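Local coordinates for protein hydroquinone dioxygenase large subunit (Pseudomonas sp., PDB 4ZXA) that probably opens the aromatic ring of hydroquinone with molecular oxygen, as the large subunit of a two-subunit Fe2+-dependent 1,2-dioxygenase, at residues I251-F255 with I301-G305; S58-P62 with F85-I89. All coordinates share one frame. Where two conformers were deposited one is given. Residue numbers count along the deposited sequence, not the author numbering.

Contact 1: residues I251-F255 with I301-G305. With CD (cadmium ion), chain I.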
ATOM      1  N   ILE E 251       2.173   8.760   5.365  1.00 19.24           N
ATOM      2  CA  ILE E 251       3.376   7.970   5.141  1.00 20.59           C
ATOM      3  C   ILE E 251       4.343   8.583   4.139  1.00 16.77           C
ATOM      4  O   ILE E 251       3.935   9.012   3.069  1.00 19.57           O
ATOM      5  CB  ILE E 251       3.012   6.562   4.618  1.00 25.53           C
ATOM      6  CG1 ILE E 251       1.886   5.950   5.449  1.00 20.98           C
ATOM      7  CG2 ILE E 251       4.228   5.654   4.608  1.00 21.87           C
ATOM      8  CD1 ILE E 251       1.323   4.687   4.861  1.00 23.79           C
ATOM      9  N   LEU E 252       5.626   8.616   4.488  1.00 18.52           N
ATOM     10  CA  LEU E 252       6.665   9.000   3.526  1.00 21.12           C
ATOM     11  C   LEU E 252       6.412   8.259   2.200  1.00 19.44           C
ATOM     12  O   LEU E 252       6.376   7.033   2.162  1.00 18.36           O
ATOM     13  CB  LEU E 252       8.056   8.650   4.071  1.00 15.86           C
ATOM     14  CG  LEU E 252       9.253   8.997   3.176  1.00 19.76           C
ATOM     15  CD1 LEU E 252       9.387  10.511   2.967  1.00 17.55           C
ATOM     16  CD2 LEU E 252      10.554   8.412   3.731  1.00 17.83           C
ATOM     17  N   PRO E 253       6.202   9.002   1.107  1.00 20.37           N
ATOM     18  CA  PRO E 253       5.776   8.382  -0.156  1.00 20.66           C
ATOM     19  C   PRO E 253       6.783   7.385  -0.789  1.00 22.85           C
ATOM     20  O   PRO E 253       6.466   6.766  -1.796  1.00 19.96           O
ATOM     21  CB  PRO E 253       5.544   9.592  -1.068  1.00 20.36           C
ATOM     22  CG  PRO E 253       5.254  10.733  -0.123  1.00 19.53           C
ATOM     23  CD  PRO E 253       6.150  10.472   1.047  1.00 21.09           C
ATOM     24  N   VAL E 254       7.963   7.230  -0.201  1.00 18.83           N
ATOM     25  CA  VAL E 254       8.945   6.270  -0.672  1.00 20.14           C
ATOM     26  C   VAL E 254       9.581   5.656   0.538  1.00 18.90           C
ATOM     27  O   VAL E 254       9.473   6.205   1.623  1.00 22.79           O
ATOM     28  CB  VAL E 254      10.088   6.953  -1.488  1.00 21.92           C
ATOM     29  CG1 VAL E 254       9.550   7.530  -2.777  1.00 20.04           C
ATOM     30  CG2 VAL E 254      10.785   8.041  -0.657  1.00 16.96           C
ATOM     31  N   PHE E 255      10.255   4.526   0.376  1.00 20.11           N
ATOM     32  CA  PHE E 255      11.247   4.168   1.386  1.00 22.54           C
ATOM     33  C   PHE E 255      12.655   4.473   0.878  1.00 25.17           C
ATOM     34  O   PHE E 255      13.007   4.217  -0.284  1.00 20.97           O
ATOM     35  CB  PHE E 255      11.068   2.756   1.989  1.00 30.06           C
ATOM     36  CG  PHE E 255      11.417   1.610   1.066  1.00 29.85           C
ATOM     37  CD1 PHE E 255      10.414   0.948   0.347  1.00 23.35           C
ATOM     38  CD2 PHE E 255      12.737   1.147   0.970  1.00 29.65           C
ATOM     39  CE1 PHE E 255      10.724  -0.148  -0.483  1.00 29.29           C
ATOM     40  CE2 PHE E 255      13.072   0.055   0.129  1.00 31.42           C
ATOM     41  CZ  PHE E 255      12.065  -0.597  -0.596  1.00 27.68           C
ATOM     42  N   ILE E 301      21.463   2.026   6.214  1.00 24.82           N
ATOM     43  CA  ILE E 301      20.123   1.505   6.414  1.00 27.04           C
ATOM     44  C   ILE E 301      19.177   2.103   5.388  1.00 24.65           C
ATOM     45  O   ILE E 301      19.533   3.014   4.645  1.00 23.95           O
ATOM     46  CB  ILE E 301      19.596   1.747   7.884  1.00 30.21           C
ATOM     47  CG1 ILE E 301      19.732   3.216   8.309  1.00 21.53           C
ATOM     48  CG2 ILE E 301      20.330   0.861   8.891  1.00 27.21           C
ATOM     49  CD1 ILE E 301      18.686   4.139   7.718  1.00 22.27           C
ATOM     50  N   ARG E 302      17.972   1.563   5.341  1.00 26.92           N
ATOM     51  CA  ARG E 302      16.873   2.184   4.611  1.00 26.57           C
ATOM     52  C   ARG E 302      15.733   2.349   5.614  1.00 26.74           C
ATOM     53  O   ARG E 302      15.689   1.658   6.640  1.00 23.72           O
ATOM     54  CB  ARG E 302      16.426   1.284   3.467  1.00 25.91           C
ATOM     55  CG  ARG E 302      15.860  -0.026   3.958  1.00 28.25           C
ATOM     56  CD  ARG E 302      15.635  -0.989   2.824  1.00 35.93           C
ATOM     57  NE  ARG E 302      14.309  -1.586   2.920  1.00 43.75           N
ATOM     58  CZ  ARG E 302      13.901  -2.624   2.193  1.00 46.94           C
ATOM     59  NH1 ARG E 302      14.729  -3.195   1.321  1.00 35.79           N
ATOM     60  NH2 ARG E 302      12.664  -3.095   2.347  1.00 41.29           N
ATOM     61  N   HIS E 303      14.809   3.256   5.333  1.00 23.44           N
ATOM     62  CA  HIS E 303      13.793   3.585   6.319  1.00 21.62           C
ATOM     63  C   HIS E 303      12.589   4.271   5.683  1.00 21.16           C
ATOM     64  O   HIS E 303      12.652   4.701   4.541  1.00 24.26           O
ATOM     65  CB  HIS E 303      14.403   4.461   7.414  1.00 22.05           C
ATOM     66  CG  HIS E 303      15.024   5.727   6.899  1.00 25.11           C
ATOM     67  ND1 HIS E 303      15.697   6.600   7.710  1.00 27.74           N
ATOM     68  CD2 HIS E 303      15.047   6.254   5.655  1.00 23.71           C
ATOM     69  CE1 HIS E 303      16.125   7.630   6.986  1.00 20.95           C
ATOM     70  NE2 HIS E 303      15.735   7.440   5.743  1.00 21.40           N
ATOM     71  N   GLN E 304      11.492   4.354   6.427  1.00 20.01           N
ATOM     72  CA  GLN E 304      10.271   4.983   5.943  1.00 20.36           C
ATOM     73  C   GLN E 304       9.561   5.493   7.183  1.00 21.73           C
ATOM     74  O   GLN E 304       9.630   4.860   8.240  1.00 27.25           O
ATOM     75  CB  GLN E 304       9.402   3.966   5.184  1.00 20.89           C
ATOM     76  CG  GLN E 304       8.200   4.570   4.463  1.00 21.64           C
ATOM     77  CD  GLN E 304       7.495   3.592   3.520  1.00 25.86           C
ATOM     78  OE1 GLN E 304       7.483   2.383   3.747  1.00 31.71           O
ATOM     79  NE2 GLN E 304       6.908   4.119   2.451  1.00 24.90           N
ATOM     80  N   GLY E 305       8.906   6.644   7.082  1.00 23.88           N
ATOM     81  CA  GLY E 305       8.283   7.256   8.247  1.00 21.85           C
ATOM     82  C   GLY E 305       6.763   7.221   8.249  1.00 23.69           C
ATOM     83  O   GLY E 305       6.123   7.132   7.197  1.00 23.03           O
TER
HETATM   84 CD    CD I 401      16.944   8.723   4.398  1.00 28.17          CD
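This is an irregular pairing of two antiparallel neighbours in the large sheet beside the cupin metal site: 251-255 covers the place where strand 251-257 is interrupted, and 301-305 is the regular strand next to it. At the start the backbones still pair, Leu252 N donating to Gly305 O at 3.1 Å, with Ile251 CA adding a CA-H...O contact to that oxygen at 3.5 Å. The chain then turns away through Pro253, and a side chain stands in for the missing backbone partner: Gln304 NE2 donates to Leu252 O at 3.0 Å. By Phe255 the strands are close again, its CA 3.5 Å from His303 O and 4.7 Å from Gln304 CA. The Phe255 ring and the extended Arg302 side chain meet beside the strand, Phe255 CE2 lying over one face of the guanidinium, 3.5 Å from Arg302 NE.

His303, its CA-to-CB bond directed away from 251-255, holds the cadmium through NE2 at 2.2 Å. His256, Asn258 and Glu262 also bind the ion, and both Leu252 and His303 touch the bound 4-hydroxybenzonitrile, so the pairing forms part of the active-site wall. Around it, strand 82-84 bonds to Phe255 through Asn84, strand 270-277 pairs with Arg302 and Gln304 through Gly276 and Asp274, and helix 63-75 packs on Pro253 and Val254.

Contact 2: residues S58-P62 with F85-I89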
ATOM      1  N   SER E  58       6.529  -7.147 -16.061  1.00 31.10           N
ATOM      2  CA  SER E  58       5.640  -6.057 -15.676  1.00 32.00           C
ATOM      3  C   SER E  58       5.462  -5.933 -14.177  1.00 31.20           C
ATOM      4  O   SER E  58       5.718  -6.870 -13.418  1.00 29.64           O
ATOM      5  CB  SER E  58       4.268  -6.217 -16.329  1.00 29.18           C
ATOM      6  OG  SER E  58       4.412  -6.413 -17.716  1.00 44.97           O
ATOM      7  N   HIS E  59       4.993  -4.764 -13.763  1.00 29.55           N
ATOM      8  CA  HIS E  59       4.703  -4.523 -12.367  1.00 32.46           C
ATOM      9  C   HIS E  59       3.690  -3.384 -12.189  1.00 29.77           C
ATOM     10  O   HIS E  59       3.789  -2.333 -12.827  1.00 26.28           O
ATOM     11  CB  HIS E  59       5.998  -4.253 -11.610  1.00 25.46           C
ATOM     12  CG  HIS E  59       5.793  -3.963 -10.162  1.00 28.56           C
ATOM     13  ND1 HIS E  59       5.459  -4.939  -9.251  1.00 29.06           N
ATOM     14  CD2 HIS E  59       5.869  -2.804  -9.464  1.00 29.04           C
ATOM     15  CE1 HIS E  59       5.345  -4.400  -8.053  1.00 22.48           C
ATOM     16  NE2 HIS E  59       5.592  -3.107  -8.153  1.00 27.50           N
ATOM     17  N   LEU E  60       2.704  -3.607 -11.333  1.00 25.06           N
ATOM     18  CA  LEU E  60       1.677  -2.608 -11.104  1.00 24.88           C
ATOM     19  C   LEU E  60       1.911  -1.875  -9.789  1.00 26.93           C
ATOM     20  O   LEU E  60       2.300  -2.474  -8.785  1.00 28.73           O
ATOM     21  CB  LEU E  60       0.287  -3.251 -11.085  1.00 27.05           C
ATOM     22  CG  LEU E  60      -0.539  -3.436 -12.362  1.00 28.88           C
ATOM     23  CD1 LEU E  60       0.221  -3.048 -13.629  1.00 25.84           C
ATOM     24  CD2 LEU E  60      -1.055  -4.865 -12.436  1.00 19.31           C
ATOM     25  N   ILE E  61       1.671  -0.571  -9.813  1.00 21.98           N
ATOM     26  CA  ILE E  61       1.642   0.233  -8.611  1.00 22.36           C
ATOM     27  C   ILE E  61       0.402   1.125  -8.660  1.00 22.82           C
ATOM     28  O   ILE E  61       0.175   1.812  -9.654  1.00 22.78           O
ATOM     29  CB  ILE E  61       2.908   1.098  -8.492  1.00 21.65           C
ATOM     30  CG1 ILE E  61       4.157   0.218  -8.554  1.00 24.44           C
ATOM     31  CG2 ILE E  61       2.880   1.917  -7.224  1.00 16.84           C
ATOM     32  CD1 ILE E  61       5.448   1.006  -8.659  1.00 22.93           C
ATOM     33  N   PRO E  62      -0.411   1.105  -7.595  1.00 23.59           N
ATOM     34  CA  PRO E  62      -1.598   1.975  -7.490  1.00 24.43           C
ATOM     35  C   PRO E  62      -1.225   3.421  -7.832  1.00 27.36           C
ATOM     36  O   PRO E  62      -0.206   3.911  -7.344  1.00 22.14           O
ATOM     37  CB  PRO E  62      -1.975   1.881  -6.011  1.00 20.69           C
ATOM     38  CG  PRO E  62      -1.434   0.534  -5.579  1.00 22.74           C
ATOM     39  CD  PRO E  62      -0.160   0.342  -6.361  1.00 22.97           C
ATOM     40  N   PHE E  85      10.065   3.499  -4.907  1.00 22.17           N
ATOM     41  CA  PHE E  85       8.649   3.760  -5.106  1.00 20.34           C
ATOM     42  C   PHE E  85       7.918   2.676  -4.367  1.00 20.29           C
ATOM     43  O   PHE E  85       6.853   2.887  -3.813  1.00 18.19           O
ATOM     44  CB  PHE E  85       8.299   3.659  -6.582  1.00 23.27           C
ATOM     45  CG  PHE E  85       8.646   4.877  -7.375  1.00 23.78           C
ATOM     46  CD1 PHE E  85       9.802   5.589  -7.110  1.00 21.07           C
ATOM     47  CD2 PHE E  85       7.816   5.298  -8.406  1.00 23.97           C
ATOM     48  CE1 PHE E  85      10.134   6.721  -7.859  1.00 24.30           C
ATOM     49  CE2 PHE E  85       8.122   6.420  -9.156  1.00 25.21           C
ATOM     50  CZ  PHE E  85       9.296   7.140  -8.887  1.00 26.84           C
ATOM     51  N   ASP E  86       8.508   1.492  -4.401  1.00 25.33           N
ATOM     52  CA  ASP E  86       8.000   0.330  -3.697  1.00 21.67           C
ATOM     53  C   ASP E  86       9.101  -0.716  -3.779  1.00 23.51           C
ATOM     54  O   ASP E  86      10.210  -0.410  -4.195  1.00 23.99           O
ATOM     55  CB  ASP E  86       6.650  -0.159  -4.261  1.00 18.67           C
ATOM     56  CG  ASP E  86       6.773  -0.872  -5.613  1.00 27.80           C
ATOM     57  OD1 ASP E  86       7.905  -1.091  -6.116  1.00 27.87           O
ATOM     58  OD2 ASP E  86       5.716  -1.239  -6.171  1.00 25.68           O
ATOM     59  N   HIS E  87       8.817  -1.947  -3.380  0.63 24.66           N
ATOM     60  CA  HIS E  87       9.878  -2.940  -3.261  0.63 24.70           C
ATOM     61  C   HIS E  87      10.396  -3.471  -4.600  0.63 25.58           C
ATOM     62  O   HIS E  87      11.248  -4.359  -4.634  0.63 25.64           O
ATOM     63  CB  HIS E  87       9.451  -4.080  -2.335  0.63 24.35           C
ATOM     64  CG  HIS E  87       9.288  -3.655  -0.910  0.63 22.50           C
ATOM     65  ND1 HIS E  87       8.105  -3.153  -0.414  0.63 22.54           N
ATOM     66  CD2 HIS E  87      10.169  -3.637   0.117  0.63 23.28           C
ATOM     67  CE1 HIS E  87       8.261  -2.851   0.863  0.63 23.93           C
ATOM     68  NE2 HIS E  87       9.502  -3.138   1.210  0.63 26.87           N
ATOM     69  N   VAL E  88       9.887  -2.922  -5.697  1.00 24.99           N
ATOM     70  CA  VAL E  88      10.377  -3.297  -7.016  1.00 21.73           C
ATOM     71  C   VAL E  88      11.035  -2.129  -7.747  1.00 25.31           C
ATOM     72  O   VAL E  88      12.118  -2.277  -8.295  1.00 28.59           O
ATOM     73  CB  VAL E  88       9.242  -3.880  -7.878  1.00 24.24           C
ATOM     74  CG1 VAL E  88       9.733  -4.191  -9.273  1.00 22.62           C
ATOM     75  CG2 VAL E  88       8.690  -5.125  -7.212  1.00 24.97           C
ATOM     76  N   ILE E  89      10.387  -0.968  -7.732  1.00 25.56           N
ATOM     77  CA  ILE E  89      10.774   0.155  -8.576  1.00 23.89           C
ATOM     78  C   ILE E  89      11.464   1.282  -7.821  1.00 23.04           C
ATOM     79  O   ILE E  89      11.009   1.696  -6.764  1.00 28.18           O
ATOM     80  CB  ILE E  89       9.540   0.748  -9.289  1.00 27.05           C
ATOM     81  CG1 ILE E  89       8.902  -0.298 -10.206  1.00 28.41           C
ATOM     82  CG2 ILE E  89       9.932   1.974 -10.072  1.00 24.48           C
ATOM     83  CD1 ILE E  89       9.809  -0.748 -11.353  1.00 24.70           C
TER
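Along strand 55-62, side chains alternate toward and away from the turn at 85-89, and the two that face it make most of the contact. His59 is the first to reach across, and His59 NE2 donates a short, nearly straight hydrogen bond to Asp86 OD2, 2.7 Å long with 173° at the hydrogen. Val88 CG2 sits over one face of the same imidazole, a CH-pi contact 3.8 Å from the His59 ring centroid, while Ile89 CG1 lies 4.0 Å from His59 CD2. The CA-to-CB bond of Leu60 is directed away, and its side chain touches Phe45 and Arg47 on strand 45-52. Ile61 faces the turn again: its CD1 packs on Ile89 CG1 at 4.0 Å and Phe85 CB at 4.4 Å, and its CG1 comes within 3.2 Å of Asp86 OD2. Pro62 then leads out of the strand as the N-cap of helix 63-75, whose Phe66 meets the Phe85 ring edge-to-face.

His59 CA and Val88 CA are 7.9 Å apart, so side chains bridge the gap and no backbone hydrogen bond crosses it. Asp86 OD1 accepts from Val88 N at 2.7 Å, making an Asx turn, and from Ile89 N at 3.0 Å, extending it to an Asx motif, while Asp86 OD2 takes the His59 NH. One carboxylate thus both shapes the turn and ties it to the strand, with three N-H donors satisfying its two oxygens beside apolar side chains.

Overall arrangement
Running from the N terminus, the chain passes along strand 55-62, an outermost strand, within this chain, of the first antiparallel sheet, then through helix 63-75 and strand 82-84 into the turn at 85-89, where contact 2 closes a short loop. Much later the chain reaches 251-255, and after 45 intervening residues contact 1 closes a second loop. The two follow in series, neither enclosing nor crossing the other. Strand 82-84 pairs with 251-257, so the turn of contact 2 abuts contact 1: His87 CD2 is 3.6 Å from Phe255 CE1, and His87 NE2 3.4 Å from Arg302 NH2. Contact 2 ties the N-terminal sheet to a turn of the larger sheet; contact 1 pairs two neighbouring strands within it.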